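Local coordinates for sensor protein (PDB 2OOL) that senses light as the biliverdin-binding, N-terminal part of a bacteriophytochrome that probably passes its signal on as a histidine kinase, at residues L74-I78 with A79-T83; Y141-E144 with F145-S148; A169-E172 with V173-T177; H211-S214 with S215-P218; E271-V274 with N275-M278. All coordinates share one frame; numbering follows the deposited sequence.

Contact 1: residues L74-I78 with A79-T83; sequences LNVPI and AHYLT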
# COMPACT_ATOMS: atom_id res chain seq x y z
N LEU A 74 19.89 5.03 34.21
CA LEU A 74 20.88 4.08 33.73
C LEU A 74 20.79 2.77 34.56
O LEU A 74 20.76 2.74 35.80
CB LEU A 74 22.28 4.72 33.64
CG LEU A 74 22.39 5.97 32.72
CD1 LEU A 74 23.80 6.64 32.75
CD2 LEU A 74 21.97 5.74 31.25
N ASN A 75 20.65 1.70 33.81
CA ASN A 75 20.45 0.35 34.27
C ASN A 75 19.06 0.00 34.79
O ASN A 75 18.88 -1.07 35.38
CB ASN A 75 21.53 -0.06 35.28
CG ASN A 75 21.93 -1.48 35.12
OD1 ASN A 75 22.30 -2.17 36.08
ND2 ASN A 75 21.83 -1.96 33.89
N VAL A 76 18.09 0.88 34.57
CA VAL A 76 16.72 0.62 34.97
C VAL A 76 15.99 -0.19 33.90
O VAL A 76 16.16 0.05 32.72
CB VAL A 76 15.98 1.94 35.27
CG1 VAL A 76 14.54 1.67 35.61
CG2 VAL A 76 16.67 2.67 36.42
N PRO A 77 15.20 -1.19 34.30
CA PRO A 77 14.44 -1.86 33.27
C PRO A 77 13.47 -0.91 32.50
O PRO A 77 12.74 -0.10 33.10
CB PRO A 77 13.69 -2.94 34.03
CG PRO A 77 14.40 -3.10 35.29
CD PRO A 77 15.01 -1.78 35.62
N ILE A 78 13.48 -0.98 31.19
CA ILE A 78 12.69 -0.01 30.42
C ILE A 78 11.18 -0.26 30.71
O ILE A 78 10.38 0.68 30.68
CB ILE A 78 13.01 -0.04 28.93
CG1 ILE A 78 12.44 1.23 28.24
CG2 ILE A 78 12.52 -1.32 28.29
CD1 ILE A 78 12.76 1.35 26.81
N ALA A 79 10.85 -1.51 31.04
CA ALA A 79 9.48 -1.94 31.31
C ALA A 79 8.84 -1.18 32.44
O ALA A 79 7.62 -1.20 32.58
CB ALA A 79 9.44 -3.43 31.60
N HIS A 80 9.64 -0.55 33.29
CA HIS A 80 9.09 0.30 34.32
C HIS A 80 8.36 1.52 33.79
O HIS A 80 7.47 2.02 34.47
CB HIS A 80 10.14 0.71 35.34
CG HIS A 80 10.57 -0.40 36.23
ND1 HIS A 80 11.76 -0.39 36.91
CD2 HIS A 80 9.97 -1.57 36.54
CE1 HIS A 80 11.88 -1.50 37.62
NE2 HIS A 80 10.81 -2.24 37.40
N TYR A 81 8.68 1.96 32.58
CA TYR A 81 8.03 3.14 32.01
C TYR A 81 7.12 2.81 30.82
O TYR A 81 6.72 3.71 30.10
CB TYR A 81 9.08 4.11 31.53
CG TYR A 81 10.15 4.35 32.52
CD1 TYR A 81 11.36 3.67 32.41
CD2 TYR A 81 9.98 5.25 33.56
CE1 TYR A 81 12.36 3.86 33.33
CE2 TYR A 81 10.99 5.46 34.50
CZ TYR A 81 12.18 4.75 34.36
OH TYR A 81 13.23 4.91 35.25
N LEU A 82 6.83 1.53 30.61
CA LEU A 82 5.92 1.10 29.58
C LEU A 82 4.71 0.48 30.25
O LEU A 82 4.78 0.09 31.40
CB LEU A 82 6.56 0.05 28.67
CG LEU A 82 7.89 0.37 28.00
CD1 LEU A 82 8.36 -0.81 27.18
CD2 LEU A 82 7.73 1.63 27.10
N THR A 83 3.60 0.38 29.52
CA THR A 83 2.44 -0.36 29.99
C THR A 83 2.80 -1.83 29.87
O THR A 83 3.70 -2.17 29.15
CB THR A 83 1.16 -0.05 29.14
OG1 THR A 83 1.36 -0.46 27.78
CG2 THR A 83 0.88 1.45 29.15
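The amide of Y81 is tied to the carbonyl of I78, Y81 N to I78 O measuring 2.9 Å with a nearly straight N-H. One residue earlier the same i to i+3 step recurs, H80 N bonding P77 O at 3.1 Å. Both donors stand well above their carbonyl planes, in keeping with the tight winding of a 3-10 turn. The P77 ring and the H80 imidazole lie alongside and point the same way, with P77 CB over the centre of one imidazole face and P77 CD 3.7 Å from H80 CE1. V76 crosses both aromatic residues at about a right angle and touches them with one methyl. Because V76 CG1 is anti to the backbone N (chi1 177°), it meets the imidazole at its edge, 3.7 Å from H80 ND1, and also lies 3.5 Å from Y81 OH. I78 turns instead into F46 and V48 of strand 44-48, and its CG2 approaches L82 CD1 only loosely, at 4.3 Å. Both I78 and L82 rest on L90 of helix 84-94, while Y81 is backbone-bonded to V110 of strand 105-111. This is a 3-10 turn leading to the N-cap T83 of a helix, packed against the sheet of the PAS domain.

Contact 2: residues Y141-E144 with F145-S148; sequences YTNE and FFRS
From Y141 to S148 the backbone winds as the opening turns of the alpha-helix 142-157, with Y141 at the N-cap. Four i to i+4 bonds run in succession, from F145 N to Y141 O, F146 N to T142 O, R147 N to N143 O and S148 N to E144 O; the second measures 2.9 Å. F145 has its CG anti to the backbone N (chi1 178°), which carries the ring onto I176 of helix 162-177; S148 touches that helix too. The arginine chain bends at chi3 (72°), bringing one face of the R147 guanidinium over E144 CA, and R147 NH1 has a weak bond to N103 O of the second subunit. T142 and F146 lie side by side on a flank joined to the second subunit, whose F146 packs on T142 and N143 and whose L316 packs on F146. An alanine at F146 is likely to open a gap in this dimer contact, leaving the T142 methyl without its aromatic partner and L316 of the second subunit poorly covered. T142 O stands over one face of the F146 ring, offset toward its rim. T142 CG2 makes a CH-pi contact, 4.0 Å from the F146 ring centroid and nearest to F146 CZ, at 3.6 Å.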
# COMPACT_ATOMS: atom_id res chain seq x y z
N TYR A 141 -7.18 8.40 6.24
CA TYR A 141 -7.39 8.04 4.79
C TYR A 141 -6.47 6.91 4.28
O TYR A 141 -5.91 7.00 3.17
CB TYR A 141 -7.24 9.32 3.92
CG TYR A 141 -8.18 10.41 4.38
CD1 TYR A 141 -9.56 10.17 4.44
CD2 TYR A 141 -7.72 11.66 4.83
CE1 TYR A 141 -10.46 11.13 4.90
CE2 TYR A 141 -8.63 12.65 5.30
CZ TYR A 141 -9.99 12.36 5.33
OH TYR A 141 -10.92 13.27 5.79
N THR A 142 -6.36 5.84 5.09
CA THR A 142 -5.43 4.75 4.83
C THR A 142 -5.87 3.89 3.63
O THR A 142 -5.03 3.50 2.81
CB THR A 142 -5.18 3.84 6.11
OG1 THR A 142 -4.82 4.65 7.24
CG2 THR A 142 -4.07 2.81 5.85
N ASN A 143 -7.17 3.65 3.48
CA ASN A 143 -7.68 2.91 2.29
C ASN A 143 -7.37 3.63 0.93
O ASN A 143 -6.90 3.00 -0.03
CB ASN A 143 -9.17 2.57 2.44
CG ASN A 143 -9.40 1.41 3.44
OD1 ASN A 143 -8.69 0.40 3.43
ND2 ASN A 143 -10.42 1.56 4.28
N GLU A 144 -7.63 4.94 0.89
CA GLU A 144 -7.20 5.80 -0.22
C GLU A 144 -5.68 5.73 -0.41
O GLU A 144 -5.18 5.67 -1.53
CB GLU A 144 -7.60 7.25 0.03
CG GLU A 144 -9.10 7.49 0.25
CD GLU A 144 -9.47 8.96 0.27
OE1 GLU A 144 -8.64 9.82 -0.13
OE2 GLU A 144 -10.60 9.28 0.70
N PHE A 145 -4.95 5.77 0.70
CA PHE A 145 -3.51 5.66 0.67
C PHE A 145 -3.06 4.39 -0.04
O PHE A 145 -2.25 4.48 -0.95
CB PHE A 145 -3.01 5.66 2.11
CG PHE A 145 -1.55 5.52 2.26
CD1 PHE A 145 -0.72 6.60 2.05
CD2 PHE A 145 -0.99 4.32 2.69
CE1 PHE A 145 0.66 6.48 2.24
CE2 PHE A 145 0.40 4.20 2.90
CZ PHE A 145 1.21 5.28 2.66
N PHE A 146 -3.59 3.24 0.36
CA PHE A 146 -3.24 1.97 -0.27
C PHE A 146 -3.57 1.96 -1.77
O PHE A 146 -2.79 1.48 -2.59
CB PHE A 146 -3.97 0.79 0.37
CG PHE A 146 -3.53 0.45 1.77
CD1 PHE A 146 -2.33 0.87 2.31
CD2 PHE A 146 -4.36 -0.35 2.55
CE1 PHE A 146 -1.98 0.52 3.61
CE2 PHE A 146 -4.02 -0.70 3.82
CZ PHE A 146 -2.82 -0.27 4.37
N ARG A 147 -4.73 2.48 -2.11
CA ARG A 147 -5.16 2.56 -3.51
C ARG A 147 -4.18 3.38 -4.34
O ARG A 147 -3.78 2.94 -5.41
CB ARG A 147 -6.58 3.16 -3.59
CG ARG A 147 -7.09 3.46 -4.97
CD ARG A 147 -8.47 4.04 -4.86
NE ARG A 147 -8.46 5.40 -4.33
CZ ARG A 147 -9.45 5.96 -3.62
NH1 ARG A 147 -10.56 5.29 -3.32
NH2 ARG A 147 -9.33 7.22 -3.20
N SER A 148 -3.77 4.55 -3.83
CA SER A 148 -2.82 5.39 -4.58
C SER A 148 -1.47 4.70 -4.76
O SER A 148 -0.93 4.70 -5.85
CB SER A 148 -2.65 6.81 -3.97
OG SER A 148 -1.98 6.79 -2.73

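Contact 3: residues A169-E172 with V173-T177; sequences AASE and VRRIT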
# COMPACT_ATOMS: atom_id res chain seq x y z
N ALA A 169 6.99 8.49 -9.97
CA ALA A 169 7.48 8.28 -8.59
C ALA A 169 7.34 9.55 -7.77
O ALA A 169 6.80 9.49 -6.67
CB ALA A 169 8.91 7.80 -8.59
N ALA A 170 7.78 10.69 -8.30
CA ALA A 170 7.84 11.96 -7.55
C ALA A 170 6.46 12.46 -7.19
O ALA A 170 6.23 12.90 -6.07
CB ALA A 170 8.59 13.06 -8.34
N SER A 171 5.55 12.40 -8.16
CA SER A 171 4.19 12.84 -7.94
C SER A 171 3.43 11.99 -6.92
O SER A 171 2.72 12.51 -6.07
CB SER A 171 3.42 12.93 -9.29
OG SER A 171 3.35 11.64 -9.88
N GLU A 172 3.59 10.68 -6.95
CA GLU A 172 2.96 9.87 -5.88
C GLU A 172 3.57 10.14 -4.51
O GLU A 172 2.86 10.22 -3.51
CB GLU A 172 3.06 8.37 -6.19
CG GLU A 172 2.57 7.45 -4.99
CD GLU A 172 1.04 7.40 -4.86
OE1 GLU A 172 0.34 7.97 -5.71
OE2 GLU A 172 0.52 6.76 -3.93
N VAL A 173 4.87 10.30 -4.45
CA VAL A 173 5.53 10.66 -3.20
C VAL A 173 5.00 12.01 -2.68
O VAL A 173 4.80 12.16 -1.47
CB VAL A 173 7.09 10.64 -3.32
CG1 VAL A 173 7.77 11.38 -2.18
CG2 VAL A 173 7.62 9.19 -3.32
N ARG A 174 4.74 12.96 -3.57
CA ARG A 174 4.21 14.24 -3.13
C ARG A 174 2.78 14.07 -2.60
O ARG A 174 2.42 14.65 -1.57
CB ARG A 174 4.23 15.30 -4.24
CG ARG A 174 3.97 16.67 -3.69
CD ARG A 174 4.18 17.81 -4.72
NE ARG A 174 3.22 17.82 -5.83
CZ ARG A 174 2.02 18.41 -5.82
NH1 ARG A 174 1.56 19.03 -4.74
NH2 ARG A 174 1.27 18.37 -6.91
N ARG A 175 1.99 13.26 -3.30
CA ARG A 175 0.64 12.89 -2.86
C ARG A 175 0.56 12.41 -1.41
O ARG A 175 -0.34 12.81 -0.67
CB ARG A 175 0.11 11.75 -3.74
CG ARG A 175 -1.40 11.74 -3.95
CD ARG A 175 -1.77 10.74 -5.04
NE ARG A 175 -1.67 11.32 -6.38
CZ ARG A 175 -0.84 10.94 -7.37
NH1 ARG A 175 0.01 9.93 -7.24
NH2 ARG A 175 -0.90 11.58 -8.54
N ILE A 176 1.49 11.56 -0.99
CA ILE A 176 1.36 10.87 0.28
C ILE A 176 2.19 11.51 1.39
O ILE A 176 1.98 11.18 2.54
CB ILE A 176 1.68 9.37 0.14
CG1 ILE A 176 3.15 9.15 -0.21
CG2 ILE A 176 0.76 8.73 -0.96
CD1 ILE A 176 3.55 7.66 -0.32
N THR A 177 3.10 12.41 1.05
CA THR A 177 3.92 13.12 2.03
C THR A 177 3.38 14.51 2.33
O THR A 177 3.60 15.05 3.40
CB THR A 177 5.43 13.22 1.60
OG1 THR A 177 5.59 13.94 0.38
CG2 THR A 177 6.07 11.85 1.45
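E172 and R175 cross at about a right angle near the end of helix 162-177, a helix of the GAF domain that packs through A170, V173 and T177 on I182 of strand 181-187. Their flat ends are also turned against each other, the carboxylate and guanidinium planes lying 44° apart. E172 leaves the helix with CG anti to the backbone N and then bends at chi2 (76°), which brings its carboxylate back alongside the following turn. There R175 NH1 meets E172 OE1 in a salt bridge of 2.5 Å, a very short distance to be read with caution. The carboxylate oxygen is approached on its anti side, while E172 OE1 lies close to the guanidinium plane. S171 O stands over one guanidinium face, offset toward the rim. The second oxygen of the acid serves another helix: E172 OE2 is probably hydrogen-bonded to S148 OG of helix 142-157 and lies 3.6 Å from I176 CG2. I176 itself crosses E172 at about a right angle. A leucine in place of E172 would probably leave R175 without its carboxylate and S148 without the oxygen that joins the two helices. R174 pairs with D199 in a salt bridge. Beneath the side chains the helix keeps its i to i+4 bonds, among them R175 N to S171 O at 3.0 Å. At its last turn V173 O is gripped twice by T177, from opposite faces of the carbonyl plane, by T177 N at 3.1 Å and by T177 OG1 at 2.7 Å.

Contact 4: residues H211-S214 with S215-P218; sequences HFPS and SDIP. With LBV (3-[2-[(Z)-[3-(2-carboxyethyl)-5-[(Z)-(4-ethenyl-3-methyl-5-oxidanylidene-pyrrol-2-ylidene)methyl]-4-methyl-pyrrol-1-ium -2-ylidene]methyl]-5-[(Z)-[(3E)-3-ethylidene-4-methyl-5-oxidanylidene-pyrrolidin-2-ylidene]methyl]-4-methyl-1H-pyrrol-3- yl]propanoic acid), chain C.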
# COMPACT_ATOMS: atom_id res chain seq x y z
N HIS A 211 21.97 21.30 -12.04
CA HIS A 211 23.14 20.47 -11.77
C HIS A 211 23.77 20.93 -10.46
O HIS A 211 23.79 22.13 -10.16
CB HIS A 211 24.19 20.57 -12.89
CG HIS A 211 23.82 19.84 -14.15
ND1 HIS A 211 24.23 18.55 -14.40
CD2 HIS A 211 23.13 20.23 -15.24
CE1 HIS A 211 23.78 18.17 -15.58
NE2 HIS A 211 23.11 19.18 -16.11
N PHE A 212 24.29 19.98 -9.70
CA PHE A 212 24.84 20.26 -8.38
C PHE A 212 26.18 19.57 -8.26
O PHE A 212 26.33 18.47 -8.78
CB PHE A 212 23.85 19.78 -7.28
CG PHE A 212 22.65 20.67 -7.14
CD1 PHE A 212 21.57 20.54 -8.01
CD2 PHE A 212 22.63 21.69 -6.20
CE1 PHE A 212 20.47 21.39 -7.93
CE2 PHE A 212 21.54 22.55 -6.11
CZ PHE A 212 20.45 22.40 -6.99
N PRO A 213 27.16 20.22 -7.60
CA PRO A 213 28.49 19.63 -7.39
C PRO A 213 28.53 18.40 -6.48
O PRO A 213 27.73 18.27 -5.56
CB PRO A 213 29.31 20.78 -6.80
CG PRO A 213 28.32 21.73 -6.24
CD PRO A 213 27.07 21.60 -7.09
N SER A 214 29.47 17.51 -6.73
CA SER A 214 29.62 16.29 -5.94
C SER A 214 29.76 16.50 -4.42
O SER A 214 29.30 15.68 -3.64
CB SER A 214 30.85 15.56 -6.40
OG SER A 214 31.98 16.38 -6.11
N SER A 215 30.41 17.57 -4.02
CA SER A 215 30.61 17.88 -2.60
C SER A 215 29.32 18.19 -1.84
O SER A 215 29.34 18.33 -0.63
CB SER A 215 31.52 19.10 -2.46
OG SER A 215 30.88 20.26 -2.99
N ASP A 216 28.21 18.40 -2.55
CA ASP A 216 26.94 18.63 -1.87
C ASP A 216 26.42 17.38 -1.16
O ASP A 216 25.64 17.51 -0.22
CB ASP A 216 25.89 19.14 -2.83
CG ASP A 216 26.10 20.59 -3.23
OD1 ASP A 216 27.16 21.18 -2.88
OD2 ASP A 216 25.20 21.15 -3.91
N ILE A 217 26.81 16.19 -1.62
CA ILE A 217 26.49 14.92 -0.95
C ILE A 217 27.81 14.13 -0.90
O ILE A 217 28.02 13.23 -1.71
CB ILE A 217 25.39 14.10 -1.66
CG1 ILE A 217 24.18 14.99 -2.03
CG2 ILE A 217 24.95 12.95 -0.78
CD1 ILE A 217 23.01 14.25 -2.73
N PRO A 218 28.69 14.45 0.08
CA PRO A 218 30.06 13.96 0.10
C PRO A 218 30.14 12.46 0.32
O PRO A 218 29.12 11.78 0.53
CB PRO A 218 30.70 14.75 1.23
CG PRO A 218 29.55 15.11 2.11
CD PRO A 218 28.41 15.33 1.22
C1A LBV C . 27.56 20.91 1.26
C1B LBV C . 26.70 17.23 3.60
O1B LBV C . 24.33 13.76 8.53
C1C LBV C . 22.74 15.85 1.86
O1C LBV C . 17.72 14.57 2.32
C1D LBV C . 20.87 18.03 -1.91
C2A LBV C . 29.03 21.09 1.57
C2B LBV C . 26.70 16.23 4.59
O2B LBV C . 23.20 12.62 7.03
C2C LBV C . 21.52 15.22 1.54
O2C LBV C . 18.38 16.54 3.08
C2D LBV C . 21.04 18.47 -3.23
C3A LBV C . 29.20 19.88 2.50
C3B LBV C . 25.52 15.51 4.47
C3C LBV C . 21.07 15.81 0.37
C3D LBV C . 19.78 18.72 -3.72
C4A LBV C . 27.96 19.19 2.61
C4B LBV C . 24.81 16.05 3.35
C4C LBV C . 21.98 16.81 0.00
C4D LBV C . 18.87 18.44 -2.68
CAA LBV C . 30.39 19.47 3.14
CAB LBV C . 25.09 14.34 5.37
CAC LBV C . 20.74 14.09 2.25
CAD LBV C . 19.51 19.20 -4.98
CBA LBV C . 31.82 20.10 3.03
CBB LBV C . 24.06 14.75 6.40
CBC LBV C . 19.85 14.67 3.40
CBD LBV C . 18.22 19.42 -5.45
CGB LBV C . 23.84 13.60 7.40
CGC LBV C . 18.52 15.32 2.90
CHB LBV C . 27.82 18.06 3.43
CHC LBV C . 23.53 15.51 2.98
CHD LBV C . 21.94 17.66 -1.10
CMA LBV C . 29.20 22.42 2.32
CMB LBV C . 27.80 16.00 5.65
CMC LBV C . 19.76 15.35 -0.32
CMD LBV C . 22.34 18.64 -4.05
N_A LBV C . 27.04 19.82 1.87
O_A LBV C . 26.91 21.65 0.53
N_B LBV C . 25.57 17.06 2.90
N_C LBV C . 22.94 16.79 0.93
N_D LBV C . 19.58 18.04 -1.62
O_D LBV C . 17.63 18.53 -2.69
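F212 and D216 meet on the chromophore side of this turn, where the packing is close. D216 OD2 comes to the edge of the phenyl ring in its plane, 3.5 Å from F212 CD2, the ring and carboxylate planes lying 56° apart. One face of the same ring is covered by the vinyl group of LBV, whose CAD lies 3.7 Å above the ring plane, over its centre. Both residues also touch Y272 of helix 267-276. The main-chain carbonyl of D216 is the polar centre: it accepts from two pyrrole nitrogens, LBV N_B to D216 O at 3.2 Å and, more weakly, LBV N_C to D216 O at 3.0 Å. Residues 213-218 read PSSDIP, the PxSDIP motif of bacteriophytochrome GAF domains, and here it winds through a short 3-10 turn closed by D216 N to P213 O (3.1 Å) and I217 N to S214 O. The turn presents apolar groups to the pigment as well. I217 CG1, anti to its own carbonyl carbon (chi1 -48°), lies 3.5 Å from LBV C4C, and P218 CD comes equally near LBV C1B. The other side is looser. P213 is exposed; beyond its backbone bond to D216 its ring touches the acid, CG being 3.6 Å from D216 OD1. The S214 side chain rests on W191. S215 is divided: its main-chain O faces the pigment, but its OG comes no nearer to the P213 ring than 4.2 Å.

Contact 5: residues E271-V274 with N275-M278; sequences EYMV and NMGM. With LBV (3-[2-[(Z)-[3-(2-carboxyethyl)-5-[(Z)-(4-ethenyl-3-methyl-5-oxidanylidene-pyrrol-2-ylidene)methyl]-4-methyl-pyrrol-1-ium -2-ylidene]methyl]-5-[(Z)-[(3E)-3-ethylidene-4-methyl-5-oxidanylidene-pyrrolidin-2-ylidene]methyl]-4-methyl-1H-pyrrol-3- yl]propanoic acid), chain C.
Y272 and M276, one turn apart on helix 267-276, lie side by side and point the same way. From its CB, Y272 sends CG anti to the backbone N (chi1 177°), which carries the ring away from the helix to the bound chromophore. Along one rim of the ring Y272 CD2 lies 3.3 Å from the carbonyl oxygen LBV O_A, and CE2 follows it a little farther off. On the other rim Y272 CE1 touches M276 SD at 3.7 Å, a Met-aromatic contact in which the sulfur sits obliquely, 4.7 Å from the ring centroid. At the tip, Y272 OH comes within 3.4 Å of the LBV methyl CMD and close to C2D of ring D; D216 and F212 border this end too. Beyond M276 the sulfur contacts continue to M273, M273 SD lying 4.3 Å from M276 SD; M273, bent at chi2 and chi3, then brings CE to 3.8 Å from M278 CB. All three methionines rest on H299 of strand 291-300. The helix ends here in a Schellman motif: G277 has positive phi, G277 N bonds V274 O at 3.0 Å, and M273 O receives weak bonds from G277 N and M278 N. N275 continues the helix on the exposed side, bonded through its backbone to E271 O. The tyrosine meets ring D, the ring that turns during photoconversion in bacteriophytochromes, by van der Waals contact here, and at its CE1 rim it is met by a thioether rather than a charged group.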
# COMPACT_ATOMS: atom_id res chain seq x y z
N GLU A 271 22.93 24.01 7.42
CA GLU A 271 23.19 25.39 6.98
C GLU A 271 22.96 25.52 5.47
O GLU A 271 22.45 26.53 4.98
CB GLU A 271 24.61 25.76 7.40
CG GLU A 271 25.23 27.03 6.82
CD GLU A 271 26.58 27.40 7.55
OE1 GLU A 271 26.81 26.87 8.69
OE2 GLU A 271 27.38 28.20 6.99
N TYR A 272 23.32 24.47 4.74
CA TYR A 272 22.98 24.35 3.33
C TYR A 272 21.49 24.51 3.12
O TYR A 272 21.04 25.20 2.19
CB TYR A 272 23.40 22.98 2.84
CG TYR A 272 23.06 22.67 1.40
CD1 TYR A 272 21.88 21.99 1.07
CD2 TYR A 272 23.94 23.00 0.38
CE1 TYR A 272 21.57 21.70 -0.25
CE2 TYR A 272 23.65 22.70 -0.95
CZ TYR A 272 22.47 22.06 -1.27
OH TYR A 272 22.21 21.76 -2.60
N MET A 273 20.71 23.83 3.96
CA MET A 273 19.25 23.87 3.83
C MET A 273 18.66 25.21 4.24
O MET A 273 17.70 25.66 3.64
CB MET A 273 18.61 22.74 4.61
CG MET A 273 18.95 21.38 4.07
SD MET A 273 18.39 21.17 2.38
CE MET A 273 16.62 21.47 2.59
N VAL A 274 19.24 25.86 5.24
CA VAL A 274 18.86 27.23 5.57
C VAL A 274 18.96 28.15 4.33
O VAL A 274 18.01 28.90 3.99
CB VAL A 274 19.70 27.78 6.76
CG1 VAL A 274 19.54 29.28 6.89
CG2 VAL A 274 19.28 27.09 8.06
N ASN A 275 20.09 28.04 3.62
CA ASN A 275 20.31 28.81 2.39
C ASN A 275 19.39 28.39 1.28
O ASN A 275 19.03 29.21 0.43
CB ASN A 275 21.77 28.70 1.94
CG ASN A 275 22.74 29.20 3.01
OD1 ASN A 275 22.35 29.96 3.90
ND2 ASN A 275 24.00 28.73 2.95
N MET A 276 18.99 27.13 1.27
CA MET A 276 17.98 26.66 0.30
C MET A 276 16.61 27.32 0.56
O MET A 276 15.80 27.41 -0.33
CB MET A 276 17.83 25.14 0.44
CG MET A 276 17.23 24.42 -0.76
SD MET A 276 18.40 23.19 -1.43
CE MET A 276 18.22 23.46 -3.19
N GLY A 277 16.34 27.68 1.82
CA GLY A 277 15.01 28.14 2.23
C GLY A 277 13.97 27.04 2.41
O GLY A 277 12.78 27.29 2.30
N MET A 278 14.41 25.82 2.70
CA MET A 278 13.46 24.75 2.94
C MET A 278 13.77 24.16 4.29
O MET A 278 14.89 23.69 4.48
CB MET A 278 13.56 23.68 1.85
CG MET A 278 13.07 24.14 0.51
SD MET A 278 11.27 24.34 0.36
CE MET A 278 11.08 24.67 -1.35
C1A LBV C . 27.56 20.91 1.26
C1B LBV C . 26.70 17.23 3.60
O1B LBV C . 24.33 13.76 8.53
C1C LBV C . 22.74 15.85 1.86
O1C LBV C . 17.72 14.57 2.32
C1D LBV C . 20.87 18.03 -1.91
C2A LBV C . 29.03 21.09 1.57
C2B LBV C . 26.70 16.23 4.59
O2B LBV C . 23.20 12.62 7.03
C2C LBV C . 21.52 15.22 1.54
O2C LBV C . 18.38 16.54 3.08
C2D LBV C . 21.04 18.47 -3.23
C3A LBV C . 29.20 19.88 2.50
C3B LBV C . 25.52 15.51 4.47
C3C LBV C . 21.07 15.81 0.37
C3D LBV C . 19.78 18.72 -3.72
C4A LBV C . 27.96 19.19 2.61
C4B LBV C . 24.81 16.05 3.35
C4C LBV C . 21.98 16.81 0.00
C4D LBV C . 18.87 18.44 -2.68
CAA LBV C . 30.39 19.47 3.14
CAB LBV C . 25.09 14.34 5.37
CAC LBV C . 20.74 14.09 2.25
CAD LBV C . 19.51 19.20 -4.98
CBA LBV C . 31.82 20.10 3.03
CBB LBV C . 24.06 14.75 6.40
CBC LBV C . 19.85 14.67 3.40
CBD LBV C . 18.22 19.42 -5.45
CGB LBV C . 23.84 13.60 7.40
CGC LBV C . 18.52 15.32 2.90
CHB LBV C . 27.82 18.06 3.43
CHC LBV C . 23.53 15.51 2.98
CHD LBV C . 21.94 17.66 -1.10
CMA LBV C . 29.20 22.42 2.32
CMB LBV C . 27.80 16.00 5.65
CMC LBV C . 19.76 15.35 -0.32
CMD LBV C . 22.34 18.64 -4.05
N_A LBV C . 27.04 19.82 1.87
O_A LBV C . 26.91 21.65 0.53
N_B LBV C . 25.57 17.06 2.90
N_C LBV C . 22.94 16.79 0.93
N_D LBV C . 19.58 18.04 -1.62
O_D LBV C . 17.63 18.53 -2.69

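In the fold
Contact 1 stands apart in the PAS domain, its centre about 37 Å or more from the others, and combines 3-10 backbone bonds with partly exposed ring packing. Contacts 2 and 3 lie on successive helices that touch each other: contact 2 turns a face to the second subunit, whereas contact 3 is buried within the chain and carries the one salt bridge between paired segments. Contacts 4 and 5 share the chromophore and meet where Y272 OH approaches D216 OD2 and F212. Their roles differ: 211-218 offers a backbone carbonyl to the pyrrole nitrogens, while 271-278 offers an aromatic ring backed by sulfur. Contact 3 lies in the same GAF domain but does not reach the pigment.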